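Local coordinates for putative major capsid protein (Cafeteriavirus-dependent mavirus, PDB 6G43), which probably forms, as trimeric capsomers of the double jelly-roll type, the main protein shell of the icosahedral virophage capsid, at residues Pro73-Ser78 with Phe264-Leu269; Leu92-Gly97 with Pro162-Thr167; Lys99-Asn104 with Leu141-Ser146; Gln125-His130 with Ala205-Pro210. All coordinates share one frame; numbering follows the deposited sequence.

Contact 1: Pro73-Ser78 with Phe264-Leu269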
loop_
_atom_site.group_PDB
_atom_site.type_symbol
_atom_site.label_atom_id
_atom_site.label_comp_id
_atom_site.label_asym_id
_atom_site.label_seq_id
_atom_site.Cartn_x
_atom_site.Cartn_y
_atom_site.Cartn_z
ATOM N N PRO A 73 13.412 -19.846 -13.050
ATOM C CA PRO A 73 12.691 -20.456 -14.172
ATOM C C PRO A 73 11.235 -20.755 -13.820
ATOM O O PRO A 73 10.924 -21.037 -12.659
ATOM C CB PRO A 73 13.469 -21.749 -14.433
ATOM C CG PRO A 73 14.098 -22.084 -13.130
ATOM C CD PRO A 73 14.409 -20.771 -12.473
ATOM N N ARG A 74 10.364 -20.680 -14.823
ATOM C CA ARG A 74 8.921 -20.784 -14.626
ATOM C C ARG A 74 8.361 -22.036 -15.288
ATOM O O ARG A 74 8.846 -22.452 -16.337
ATOM C CB ARG A 74 8.224 -19.546 -15.199
ATOM C CG ARG A 74 8.739 -18.222 -14.650
ATOM C CD ARG A 74 7.931 -17.048 -15.183
ATOM N NE ARG A 74 6.652 -16.874 -14.485
ATOM C CZ ARG A 74 6.487 -16.278 -13.299
ATOM N NH1 ARG A 74 5.263 -16.182 -12.781
ATOM N NH2 ARG A 74 7.521 -15.778 -12.619
ATOM N N LEU A 75 7.348 -22.627 -14.656
ATOM C CA LEU A 75 6.579 -23.727 -15.232
ATOM C C LEU A 75 5.241 -23.194 -15.718
ATOM O O LEU A 75 4.540 -22.502 -14.974
ATOM C CB LEU A 75 6.333 -24.818 -14.189
ATOM C CG LEU A 75 7.543 -25.607 -13.701
ATOM C CD1 LEU A 75 7.122 -26.541 -12.577
ATOM C CD2 LEU A 75 8.189 -26.389 -14.834
ATOM N N ARG A 76 4.892 -23.526 -16.960
ATOM C CA ARG A 76 3.643 -23.093 -17.578
ATOM C C ARG A 76 2.746 -24.299 -17.852
ATOM O O ARG A 76 3.018 -25.082 -18.763
ATOM C CB ARG A 76 3.930 -22.325 -18.871
ATOM C CG ARG A 76 4.735 -21.054 -18.644
ATOM C CD ARG A 76 4.757 -20.163 -19.874
ATOM N NE ARG A 76 5.470 -20.790 -20.985
ATOM C CZ ARG A 76 5.560 -20.294 -22.221
ATOM N NH1 ARG A 76 4.983 -19.136 -22.545
ATOM N NH2 ARG A 76 6.240 -20.969 -23.148
ATOM N N VAL A 77 1.688 -24.446 -17.053
ATOM C CA VAL A 77 0.719 -25.535 -17.220
ATOM C C VAL A 77 -0.554 -25.021 -17.890
ATOM O O VAL A 77 -0.985 -23.901 -17.621
ATOM C CB VAL A 77 0.376 -26.240 -15.878
ATOM C CG1 VAL A 77 1.648 -26.705 -15.187
ATOM C CG2 VAL A 77 -0.445 -25.358 -14.939
ATOM N N SER A 78 -1.137 -25.839 -18.767
ATOM C CA SER A 78 -2.441 -25.549 -19.374
ATOM C C SER A 78 -3.295 -26.811 -19.363
ATOM O O SER A 78 -2.789 -27.900 -19.630
ATOM C CB SER A 78 -2.281 -25.018 -20.800
ATOM O OG SER A 78 -1.546 -25.919 -21.605
ATOM N N PHE A 264 -4.013 -31.898 -20.116
ATOM C CA PHE A 264 -2.913 -31.305 -19.365
ATOM C C PHE A 264 -1.643 -31.257 -20.216
ATOM O O PHE A 264 -1.227 -32.270 -20.782
ATOM C CB PHE A 264 -2.650 -32.078 -18.065
ATOM C CG PHE A 264 -1.538 -31.500 -17.225
ATOM C CD1 PHE A 264 -1.801 -30.510 -16.282
ATOM C CD2 PHE A 264 -0.224 -31.939 -17.379
ATOM C CE1 PHE A 264 -0.779 -29.971 -15.510
ATOM C CE2 PHE A 264 0.801 -31.402 -16.614
ATOM C CZ PHE A 264 0.525 -30.417 -15.676
ATOM N N LYS A 265 -1.054 -30.067 -20.305
ATOM C CA LYS A 265 0.240 -29.863 -20.943
ATOM C C LYS A 265 1.107 -29.052 -19.991
ATOM O O LYS A 265 0.594 -28.381 -19.093
ATOM C CB LYS A 265 0.073 -29.130 -22.276
ATOM C CG LYS A 265 -0.617 -29.959 -23.350
ATOM C CD LYS A 265 -1.082 -29.099 -24.515
ATOM C CE LYS A 265 -1.941 -29.899 -25.483
ATOM N NZ LYS A 265 -2.615 -29.024 -26.485
ATOM N N ILE A 266 2.420 -29.126 -20.186
ATOM C CA ILE A 266 3.366 -28.401 -19.348
ATOM C C ILE A 266 4.673 -28.146 -20.102
ATOM O O ILE A 266 5.169 -29.022 -20.811
ATOM C CB ILE A 266 3.620 -29.139 -18.004
ATOM C CG1 ILE A 266 4.531 -28.307 -17.089
ATOM C CG2 ILE A 266 4.196 -30.534 -18.231
ATOM C CD1 ILE A 266 4.600 -28.803 -15.659
ATOM N N ASN A 267 5.205 -26.934 -19.950
ATOM C CA ASN A 267 6.538 -26.584 -20.440
ATOM C C ASN A 267 7.264 -25.732 -19.405
ATOM O O ASN A 267 6.633 -25.160 -18.511
ATOM C CB ASN A 267 6.461 -25.868 -21.798
ATOM C CG ASN A 267 5.753 -24.522 -21.726
ATOM O OD1 ASN A 267 6.324 -23.532 -21.262
ATOM N ND2 ASN A 267 4.515 -24.471 -22.212
HETATM N N MSE A 268 8.587 -25.665 -19.528
HETATM C CA MSE A 268 9.419 -24.812 -18.680
HETATM C C MSE A 268 9.873 -23.619 -19.483
HETATM O O MSE A 268 10.389 -23.779 -20.593
HETATM C CB MSE A 268 10.621 -25.599 -18.170
HETATM C CG MSE A 268 11.470 -24.770 -17.209
HETATM SE SE MSE A 268 12.633 -25.930 -16.129
HETATM C CE MSE A 268 13.695 -26.701 -17.597
ATOM N N LEU A 269 9.679 -22.420 -18.927
ATOM C CA LEU A 269 10.134 -21.165 -19.538
ATOM C C LEU A 269 11.400 -20.675 -18.836
ATOM O O LEU A 269 11.392 -20.460 -17.621
ATOM C CB LEU A 269 9.044 -20.096 -19.435
ATOM C CG LEU A 269 9.324 -18.725 -20.067
ATOM C CD1 LEU A 269 9.509 -18.819 -21.576
ATOM C CD2 LEU A 269 8.199 -17.760 -19.737
#
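Arg76 and Asn267 face each other as a hydrogen-bonded pair of the antiparallel strands 74-78 and 264-269, and their side chains repeat the pairing above the sheet. From CB outward, Arg76 runs along one amide oxygen: its CB lies 3.6 Å from Asn267 OD1, CG and CD pass the same atom, and a bend about CG-CD (chi3 -66°) turns the guanidinium edge onto it. Arg76 NE then donates to Asn267 OD1 at 2.9 Å, in the carbonyl plane and on a lone pair, while Arg76 NH2 reaches that oxygen at 3.2 Å from above the carbonyl plane. Guanidinium and amide planes stand 80° apart, and CD1 of Leu269 lies over one guanidinium face. The third nitrogen, NH1, forms a salt bridge with Glu374 of the second subunit. Beneath this pair, Arg76 N donates almost straight to Asn267 O at 2.8 Å, one of six backbone bonds joining the strands. The other face, with Leu75, Val77, Ile266 and Met268 (a selenomethionine), is apolar: Val77 CG1 packs on Ile266 CD1 at 3.7 Å, beta-branched residues that suit extended strands, and the Phe264 ring reaches Val77 from one end. The sheet is thus two-sided, with a greasy face turned into the protein and a largely polar one, where a neutral amide holds the guanidinium's rotation and probably leaves its charge largely for Glu374 of the second subunit.

Contact 2: Leu92-Gly97 with Pro162-Thr167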
loop_
_atom_site.group_PDB
_atom_site.type_symbol
_atom_site.label_atom_id
_atom_site.label_comp_id
_atom_site.label_asym_id
_atom_site.label_seq_id
_atom_site.Cartn_x
_atom_site.Cartn_y
_atom_site.Cartn_z
ATOM N N LEU A 92 -22.889 -18.773 -10.830
ATOM C CA LEU A 92 -21.464 -18.930 -10.517
ATOM C C LEU A 92 -20.671 -17.612 -10.541
ATOM O O LEU A 92 -19.461 -17.628 -10.755
ATOM C CB LEU A 92 -20.806 -19.988 -11.424
ATOM C CG LEU A 92 -21.429 -21.384 -11.410
ATOM C CD1 LEU A 92 -20.742 -22.273 -12.432
ATOM C CD2 LEU A 92 -21.343 -22.005 -10.024
ATOM N N LYS A 93 -21.343 -16.485 -10.291
ATOM C CA LYS A 93 -20.686 -15.177 -10.285
ATOM C C LYS A 93 -19.752 -15.085 -9.090
ATOM O O LYS A 93 -20.191 -15.239 -7.951
ATOM C CB LYS A 93 -21.704 -14.037 -10.205
ATOM C CG LYS A 93 -22.495 -13.820 -11.479
ATOM C CD LYS A 93 -23.275 -12.515 -11.427
ATOM C CE LYS A 93 -24.296 -12.443 -12.553
ATOM N NZ LYS A 93 -24.762 -11.049 -12.798
ATOM N N ASP A 94 -18.468 -14.851 -9.366
ATOM C CA ASP A 94 -17.441 -14.680 -8.333
ATOM C C ASP A 94 -17.275 -15.909 -7.414
ATOM O O ASP A 94 -16.917 -15.771 -6.241
ATOM C CB ASP A 94 -17.722 -13.405 -7.510
ATOM C CG ASP A 94 -17.863 -12.161 -8.381
ATOM O OD1 ASP A 94 -17.217 -12.084 -9.447
ATOM O OD2 ASP A 94 -18.626 -11.255 -7.998
ATOM N N GLN A 95 -17.520 -17.101 -7.962
ATOM C CA GLN A 95 -17.547 -18.347 -7.177
ATOM C C GLN A 95 -16.566 -19.452 -7.603
ATOM O O GLN A 95 -16.375 -20.409 -6.850
ATOM C CB GLN A 95 -18.984 -18.887 -7.140
ATOM C CG GLN A 95 -19.867 -18.142 -6.147
ATOM C CD GLN A 95 -21.328 -18.564 -6.187
ATOM O OE1 GLN A 95 -21.917 -18.701 -7.254
ATOM N NE2 GLN A 95 -21.924 -18.755 -5.016
ATOM N N ILE A 96 -15.948 -19.321 -8.779
ATOM C CA ILE A 96 -14.983 -20.306 -9.286
ATOM C C ILE A 96 -13.634 -19.635 -9.556
ATOM O O ILE A 96 -13.575 -18.530 -10.099
ATOM C CB ILE A 96 -15.471 -20.968 -10.599
ATOM C CG1 ILE A 96 -16.867 -21.595 -10.432
ATOM C CG2 ILE A 96 -14.475 -22.017 -11.092
ATOM C CD1 ILE A 96 -16.944 -22.767 -9.472
ATOM N N GLY A 97 -12.557 -20.323 -9.187
ATOM C CA GLY A 97 -11.201 -19.870 -9.480
ATOM C C GLY A 97 -10.180 -20.951 -9.179
ATOM O O GLY A 97 -10.519 -22.138 -9.111
ATOM N N PRO A 162 -11.580 -14.366 -2.790
ATOM C CA PRO A 162 -10.514 -14.563 -3.779
ATOM C C PRO A 162 -10.945 -15.111 -5.148
ATOM O O PRO A 162 -10.101 -15.206 -6.040
ATOM C CB PRO A 162 -9.564 -15.539 -3.077
ATOM C CG PRO A 162 -10.428 -16.302 -2.144
ATOM C CD PRO A 162 -11.541 -15.389 -1.726
ATOM N N TYR A 163 -12.216 -15.486 -5.311
ATOM C CA TYR A 163 -12.765 -15.851 -6.623
ATOM C C TYR A 163 -13.605 -14.743 -7.267
ATOM O O TYR A 163 -14.270 -14.985 -8.272
ATOM C CB TYR A 163 -13.556 -17.165 -6.524
ATOM C CG TYR A 163 -12.784 -18.265 -5.822
ATOM C CD1 TYR A 163 -11.451 -18.530 -6.152
ATOM C CD2 TYR A 163 -13.375 -19.035 -4.819
ATOM C CE1 TYR A 163 -10.736 -19.523 -5.506
ATOM C CE2 TYR A 163 -12.664 -20.036 -4.168
ATOM C CZ TYR A 163 -11.343 -20.276 -4.517
ATOM O OH TYR A 163 -10.611 -21.253 -3.883
ATOM N N ARG A 164 -13.555 -13.532 -6.707
ATOM C CA ARG A 164 -14.112 -12.352 -7.365
ATOM C C ARG A 164 -13.426 -12.129 -8.708
ATOM O O ARG A 164 -12.206 -12.248 -8.821
ATOM C CB ARG A 164 -13.968 -11.100 -6.492
ATOM C CG ARG A 164 -15.053 -10.961 -5.435
ATOM C CD ARG A 164 -14.713 -9.890 -4.410
ATOM N NE ARG A 164 -15.814 -9.662 -3.472
ATOM C CZ ARG A 164 -16.926 -8.965 -3.730
ATOM N NH1 ARG A 164 -17.136 -8.391 -4.917
ATOM N NH2 ARG A 164 -17.848 -8.840 -2.780
ATOM N N GLN A 165 -14.226 -11.816 -9.720
ATOM C CA GLN A 165 -13.717 -11.540 -11.051
ATOM C C GLN A 165 -12.978 -10.203 -11.057
ATOM O O GLN A 165 -13.090 -9.419 -10.109
ATOM C CB GLN A 165 -14.872 -11.535 -12.051
ATOM C CG GLN A 165 -15.562 -12.891 -12.198
ATOM C CD GLN A 165 -16.926 -12.798 -12.854
ATOM O OE1 GLN A 165 -17.078 -13.119 -14.027
ATOM N NE2 GLN A 165 -17.924 -12.358 -12.098
ATOM N N GLY A 166 -12.225 -9.950 -12.123
ATOM C CA GLY A 166 -11.405 -8.735 -12.238
ATOM C C GLY A 166 -12.150 -7.455 -11.899
ATOM O O GLY A 166 -11.699 -6.659 -11.070
ATOM N N THR A 167 -13.307 -7.280 -12.532
ATOM C CA THR A 167 -14.159 -6.109 -12.329
ATOM C C THR A 167 -14.834 -6.040 -10.950
ATOM O O THR A 167 -15.264 -4.966 -10.535
ATOM C CB THR A 167 -15.259 -6.052 -13.407
ATOM O OG1 THR A 167 -15.914 -7.323 -13.491
ATOM C CG2 THR A 167 -14.669 -5.702 -14.768
HETATM O O HOH W 1 -13.851 -15.831 -10.802
#
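A polar loop-to-loop contact, centred on Asp94 and Gln165, joins the turn before the short strand 96-98 to the long irregular connection between helix 136-142 and strand 183-186. Asp94 OD1 receives two hydrogen bonds from one residue: Gln165 N donates at 3.0 Å and Gln165 NE2 at 2.8 Å, reaching the oxygen from opposite faces of the carboxylate plane. In Gln165, CG lies beside the backbone N (chi1 -64°) and the chain then runs extended, which brings NE2 to the oxygen that its N-H already holds. Asp94 has a left-handed backbone conformation and lays its CA against Tyr163 O, 3.2 Å away. Next to it, the Tyr163 ring passes obliquely along the strand's start, with CD1 at 3.6 Å from Gly97 CA; the glycine has no side chain in the way of this close approach. A water donates to both Ile96 O and Tyr163 O, bridging two backbones that do not bond directly. Arg164 bonds through NE to Ser158 O; its charge lies near Asp94, but too far and too much out of plane for a salt bridge. Gln165 NE2 also donates to Thr403 of the second subunit, so the carboxylate, by holding one end of a two-donor amide, probably orients the glutamine for that interface.

Contact 3: Lys99-Asn104 with Leu141-Ser146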
loop_
_atom_site.group_PDB
_atom_site.type_symbol
_atom_site.label_atom_id
_atom_site.label_comp_id
_atom_site.label_asym_id
_atom_site.label_seq_id
_atom_site.Cartn_x
_atom_site.Cartn_y
_atom_site.Cartn_z
ATOM N N LYS A 99 -6.896 -22.270 -6.558
ATOM C CA LYS A 99 -6.278 -22.169 -5.233
ATOM C C LYS A 99 -4.938 -21.447 -5.337
ATOM O O LYS A 99 -4.419 -21.246 -6.436
ATOM C CB LYS A 99 -6.075 -23.560 -4.624
ATOM C CG LYS A 99 -7.371 -24.296 -4.322
ATOM C CD LYS A 99 -7.118 -25.553 -3.501
ATOM C CE LYS A 99 -8.416 -26.285 -3.190
ATOM N NZ LYS A 99 -8.217 -27.423 -2.256
ATOM N N SER A 100 -4.384 -21.063 -4.190
ATOM C CA SER A 100 -3.144 -20.287 -4.155
ATOM C C SER A 100 -1.936 -21.124 -4.590
ATOM O O SER A 100 -1.786 -22.269 -4.159
ATOM C CB SER A 100 -2.908 -19.697 -2.761
ATOM O OG SER A 100 -2.568 -20.701 -1.821
ATOM N N PHE A 101 -1.096 -20.546 -5.450
ATOM C CA PHE A 101 0.109 -21.211 -5.970
ATOM C C PHE A 101 -0.174 -22.634 -6.479
ATOM O O PHE A 101 0.428 -23.594 -5.993
ATOM C CB PHE A 101 1.204 -21.231 -4.895
ATOM C CG PHE A 101 1.592 -19.867 -4.403
ATOM C CD1 PHE A 101 2.561 -19.124 -5.070
ATOM C CD2 PHE A 101 0.984 -19.321 -3.277
ATOM C CE1 PHE A 101 2.918 -17.860 -4.624
ATOM C CE2 PHE A 101 1.338 -18.058 -2.824
ATOM C CZ PHE A 101 2.307 -17.327 -3.498
ATOM N N PRO A 102 -1.090 -22.772 -7.460
ATOM C CA PRO A 102 -1.560 -24.098 -7.885
ATOM C C PRO A 102 -0.501 -25.003 -8.534
ATOM O O PRO A 102 -0.656 -26.224 -8.498
ATOM C CB PRO A 102 -2.683 -23.771 -8.879
ATOM C CG PRO A 102 -2.339 -22.430 -9.409
ATOM C CD PRO A 102 -1.685 -21.697 -8.274
ATOM N N VAL A 103 0.547 -24.422 -9.118
ATOM C CA VAL A 103 1.621 -25.206 -9.734
ATOM C C VAL A 103 2.485 -25.875 -8.667
ATOM O O VAL A 103 2.626 -27.095 -8.658
ATOM C CB VAL A 103 2.493 -24.346 -10.672
ATOM C CG1 VAL A 103 3.663 -25.142 -11.228
ATOM C CG2 VAL A 103 1.649 -23.803 -11.814
ATOM N N ASN A 104 3.047 -25.074 -7.767
ATOM C CA ASN A 104 3.912 -25.586 -6.697
ATOM C C ASN A 104 3.181 -26.429 -5.643
ATOM O O ASN A 104 3.755 -27.375 -5.104
ATOM C CB ASN A 104 4.660 -24.430 -6.035
ATOM C CG ASN A 104 5.766 -23.881 -6.918
ATOM O OD1 ASN A 104 6.821 -24.503 -7.053
ATOM N ND2 ASN A 104 5.533 -22.721 -7.529
ATOM N N LEU A 141 4.819 -11.800 -8.264
ATOM C CA LEU A 141 5.767 -12.127 -9.335
ATOM C C LEU A 141 6.081 -13.629 -9.444
ATOM O O LEU A 141 6.477 -14.089 -10.514
ATOM C CB LEU A 141 7.067 -11.335 -9.149
ATOM C CG LEU A 141 6.938 -9.807 -9.175
ATOM C CD1 LEU A 141 8.253 -9.156 -8.765
ATOM C CD2 LEU A 141 6.487 -9.307 -10.543
ATOM N N LEU A 142 5.930 -14.378 -8.348
ATOM C CA LEU A 142 6.055 -15.843 -8.373
ATOM C C LEU A 142 4.886 -16.503 -9.093
ATOM O O LEU A 142 5.091 -17.321 -9.991
ATOM C CB LEU A 142 6.141 -16.430 -6.958
ATOM C CG LEU A 142 7.431 -16.307 -6.145
ATOM C CD1 LEU A 142 7.202 -16.827 -4.734
ATOM C CD2 LEU A 142 8.584 -17.073 -6.776
ATOM N N SER A 143 3.672 -16.153 -8.674
ATOM C CA SER A 143 2.446 -16.778 -9.176
ATOM C C SER A 143 1.362 -15.750 -9.515
ATOM O O SER A 143 1.276 -14.708 -8.863
ATOM C CB SER A 143 1.900 -17.747 -8.124
ATOM O OG SER A 143 0.708 -18.377 -8.563
ATOM N N PRO A 144 0.512 -16.053 -10.522
ATOM C CA PRO A 144 -0.702 -15.259 -10.731
ATOM C C PRO A 144 -1.794 -15.525 -9.686
ATOM O O PRO A 144 -2.774 -14.785 -9.638
ATOM C CB PRO A 144 -1.169 -15.692 -12.125
ATOM C CG PRO A 144 -0.651 -17.071 -12.283
ATOM C CD PRO A 144 0.657 -17.101 -11.552
ATOM N N CYS A 145 -1.632 -16.576 -8.883
ATOM C CA CYS A 145 -2.539 -16.892 -7.787
ATOM C C CYS A 145 -1.795 -16.801 -6.455
ATOM O O CYS A 145 -1.702 -17.775 -5.707
ATOM C CB CYS A 145 -3.120 -18.287 -8.010
ATOM S SG CYS A 145 -3.914 -18.463 -9.625
ATOM N N SER A 146 -1.273 -15.610 -6.172
ATOM C CA SER A 146 -0.457 -15.356 -4.980
ATOM C C SER A 146 -1.252 -15.050 -3.703
ATOM O O SER A 146 -0.730 -15.211 -2.598
ATOM C CB SER A 146 0.517 -14.209 -5.260
ATOM O OG SER A 146 -0.171 -13.016 -5.595
#
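Phe101 meets the turn 143-146 with both its backbone and its ring. Its N donates to Cys145 O at 2.8 Å, and the same carbonyl oxygen stands over one face of the ring, off toward the rim. Around the ring, Ser143 CB touches Phe101 CD1 at 3.4 Å, Leu142 CB lies at the edge near the ring plane, and Ser146 CA makes an off-centre CH-pi contact, 4.2 Å from the centroid. Phe101 has CG beside its backbone N (chi1 -58°), which swings the ring under the turn that its N-H binds. Pro102 extends this apolar patch, its CD lying 3.7 Å from Cys145 CB, a small side chain that fits between the proline and Lys99 O. One shell further out, Ser143 shapes the turn: OG, anti to the backbone N, accepts from Cys145 N at 3.0 Å, and the hydroxyl also bonds to Glu204 of strand 196-205. Ile127 and Leu139, from helices 123-130 and 136-142, also pack on the Phe101 side chain. Phe101 adopts a left-handed backbone just ahead of Pro102 and a weakly bonded helical stretch. The motif at Ser143 is an ST turn in the chain that follows helix 136-142, in the buried interior of the subunit.

Contact 4: Gln125-His130 with Ala205-Pro210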
loop_
_atom_site.group_PDB
_atom_site.type_symbol
_atom_site.label_atom_id
_atom_site.label_comp_id
_atom_site.label_asym_id
_atom_site.label_seq_id
_atom_site.Cartn_x
_atom_site.Cartn_y
_atom_site.Cartn_z
ATOM N N GLN A 125 5.618 -28.087 0.189
ATOM C CA GLN A 125 5.979 -27.665 1.548
ATOM C C GLN A 125 6.604 -26.277 1.571
ATOM O O GLN A 125 6.279 -25.466 2.437
ATOM C CB GLN A 125 6.956 -28.650 2.189
ATOM C CG GLN A 125 6.372 -30.025 2.457
ATOM C CD GLN A 125 7.335 -30.947 3.192
ATOM O OE1 GLN A 125 8.473 -30.577 3.492
ATOM N NE2 GLN A 125 6.876 -32.161 3.487
ATOM N N LEU A 126 7.516 -26.023 0.631
ATOM C CA LEU A 126 8.222 -24.747 0.537
ATOM C C LEU A 126 7.265 -23.574 0.381
ATOM O O LEU A 126 7.362 -22.590 1.114
ATOM C CB LEU A 126 9.201 -24.762 -0.641
ATOM C CG LEU A 126 10.509 -25.543 -0.468
ATOM C CD1 LEU A 126 11.177 -25.768 -1.819
ATOM C CD2 LEU A 126 11.465 -24.826 0.469
ATOM N N ILE A 127 6.347 -23.686 -0.578
ATOM C CA ILE A 127 5.388 -22.617 -0.852
ATOM C C ILE A 127 4.297 -22.496 0.221
ATOM O O ILE A 127 3.809 -21.396 0.465
ATOM C CB ILE A 127 4.763 -22.751 -2.267
ATOM C CG1 ILE A 127 4.153 -21.422 -2.733
ATOM C CG2 ILE A 127 3.708 -23.854 -2.310
ATOM C CD1 ILE A 127 5.103 -20.238 -2.733
ATOM N N LYS A 128 3.917 -23.615 0.847
ATOM C CA LYS A 128 2.974 -23.602 1.978
ATOM C C LYS A 128 3.436 -22.685 3.116
ATOM O O LYS A 128 2.610 -22.037 3.748
ATOM C CB LYS A 128 2.744 -25.016 2.529
ATOM C CG LYS A 128 1.459 -25.180 3.340
ATOM C CD LYS A 128 1.593 -26.177 4.493
ATOM C CE LYS A 128 2.097 -27.548 4.055
ATOM N NZ LYS A 128 1.910 -28.582 5.112
ATOM N N LEU A 129 4.743 -22.643 3.370
ATOM C CA LEU A 129 5.327 -21.725 4.352
ATOM C C LEU A 129 5.584 -20.344 3.759
ATOM O O LEU A 129 5.171 -19.330 4.333
ATOM C CB LEU A 129 6.640 -22.287 4.892
ATOM C CG LEU A 129 6.569 -23.585 5.698
ATOM C CD1 LEU A 129 7.958 -23.927 6.208
ATOM C CD2 LEU A 129 5.596 -23.481 6.861
ATOM N N HIS A 130 6.273 -20.317 2.619
ATOM C CA HIS A 130 6.672 -19.071 1.957
ATOM C C HIS A 130 5.509 -18.126 1.628
ATOM O O HIS A 130 5.683 -16.908 1.687
ATOM C CB HIS A 130 7.486 -19.375 0.691
ATOM C CG HIS A 130 8.074 -18.158 0.045
ATOM N ND1 HIS A 130 8.959 -17.325 0.695
ATOM C CD2 HIS A 130 7.899 -17.631 -1.190
ATOM C CE1 HIS A 130 9.304 -16.337 -0.111
ATOM N NE2 HIS A 130 8.675 -16.498 -1.261
ATOM N N ALA A 205 6.501 -19.439 -11.281
ATOM C CA ALA A 205 7.899 -19.729 -10.957
ATOM C C ALA A 205 8.005 -21.012 -10.139
ATOM O O ALA A 205 7.180 -21.253 -9.256
ATOM C CB ALA A 205 8.514 -18.571 -10.187
ATOM N N LEU A 206 9.021 -21.823 -10.437
ATOM C CA LEU A 206 9.271 -23.066 -9.708
ATOM C C LEU A 206 9.951 -22.754 -8.379
ATOM O O LEU A 206 11.018 -22.135 -8.349
ATOM C CB LEU A 206 10.144 -24.018 -10.536
ATOM C CG LEU A 206 10.563 -25.352 -9.897
ATOM C CD1 LEU A 206 9.362 -26.178 -9.460
ATOM C CD2 LEU A 206 11.435 -26.148 -10.855
ATOM N N VAL A 207 9.321 -23.195 -7.292
ATOM C CA VAL A 207 9.834 -23.024 -5.937
ATOM C C VAL A 207 10.495 -24.341 -5.530
ATOM O O VAL A 207 9.854 -25.234 -4.978
ATOM C CB VAL A 207 8.705 -22.632 -4.962
ATOM C CG1 VAL A 207 9.239 -22.449 -3.548
ATOM C CG2 VAL A 207 8.027 -21.356 -5.436
ATOM N N ALA A 208 11.782 -24.451 -5.840
ATOM C CA ALA A 208 12.561 -25.659 -5.579
ATOM C C ALA A 208 14.040 -25.303 -5.578
ATOM O O ALA A 208 14.487 -24.537 -6.437
ATOM C CB ALA A 208 12.277 -26.703 -6.647
ATOM N N ASN A 209 14.792 -25.850 -4.623
ATOM C CA ASN A 209 16.237 -25.608 -4.540
ATOM C C ASN A 209 16.890 -26.040 -5.869
ATOM O O ASN A 209 16.575 -27.127 -6.350
ATOM C CB ASN A 209 16.862 -26.394 -3.376
ATOM C CG ASN A 209 16.367 -25.928 -2.013
ATOM O OD1 ASN A 209 15.167 -25.951 -1.741
ATOM N ND2 ASN A 209 17.287 -25.519 -1.144
ATOM N N PRO A 210 17.775 -25.235 -6.476
ATOM C CA PRO A 210 18.331 -24.000 -5.924
ATOM C C PRO A 210 17.759 -22.703 -6.530
ATOM O O PRO A 210 18.445 -21.679 -6.520
ATOM C CB PRO A 210 19.810 -24.139 -6.293
ATOM C CG PRO A 210 19.770 -24.802 -7.636
ATOM C CD PRO A 210 18.523 -25.654 -7.678
#
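Leu126 and Val207 point at each other where helix 123-130 meets the loop that leaves strand 196-205, joined by van der Waals contact alone. Leu126 CB presses against Val207 CG1 at 3.7 Å, while its CD1 branch reaches past to the loop backbone, 3.5 Å from Val207 O. The same methyl comes to 4.0 Å from Asn209 OD1, where leucine and asparagine side chains cross at about a right angle. Ile127, the next residue round the helix, also crosses Val207 at about a right angle, touching Val207 CG2 with its CD1 at 4.1 Å. Val207 thus offers one methyl to each helix residue: CG1, anti to its backbone N (chi1 -180°), goes to Leu126, and CG2 to Ile127. A forked, compact valine suits this place between two branched neighbours. Two polar groups of the loop bond elsewhere: Asn209 ND2 with Pro291 O and Val207 N with Asn104 OD1. Tyr213 packs on both Leu126 and Val207, and Ile293 of strand 285-305 lies on Leu126 as well. This is plain hydrophobic core packing of a helix against a loop extending from a beta-sheet, deep within the subunit.

Contacts 3 and 4 lie closest together, their centres 11 Å apart, and Asn104 joins them: ND2 to Ala205 O and OD1 to Val207 N, both at 2.8 Å. Phe101 also packs on Ile127. Contact 1 connects to both. Arg74 NH2 is a probable donor to Leu141 O of contact 3 at 2.9 Å, its NE forms a salt bridge with Asp203, and Pro73 O probably accepts from Leu206 N of contact 4. Contact 2 stands apart, with nearest atoms about 12 Å from contact 1, though its first segment runs on toward contact 3. Contacts 1 and 2 both touch the second subunit, whereas contacts 3 and 4 are interior.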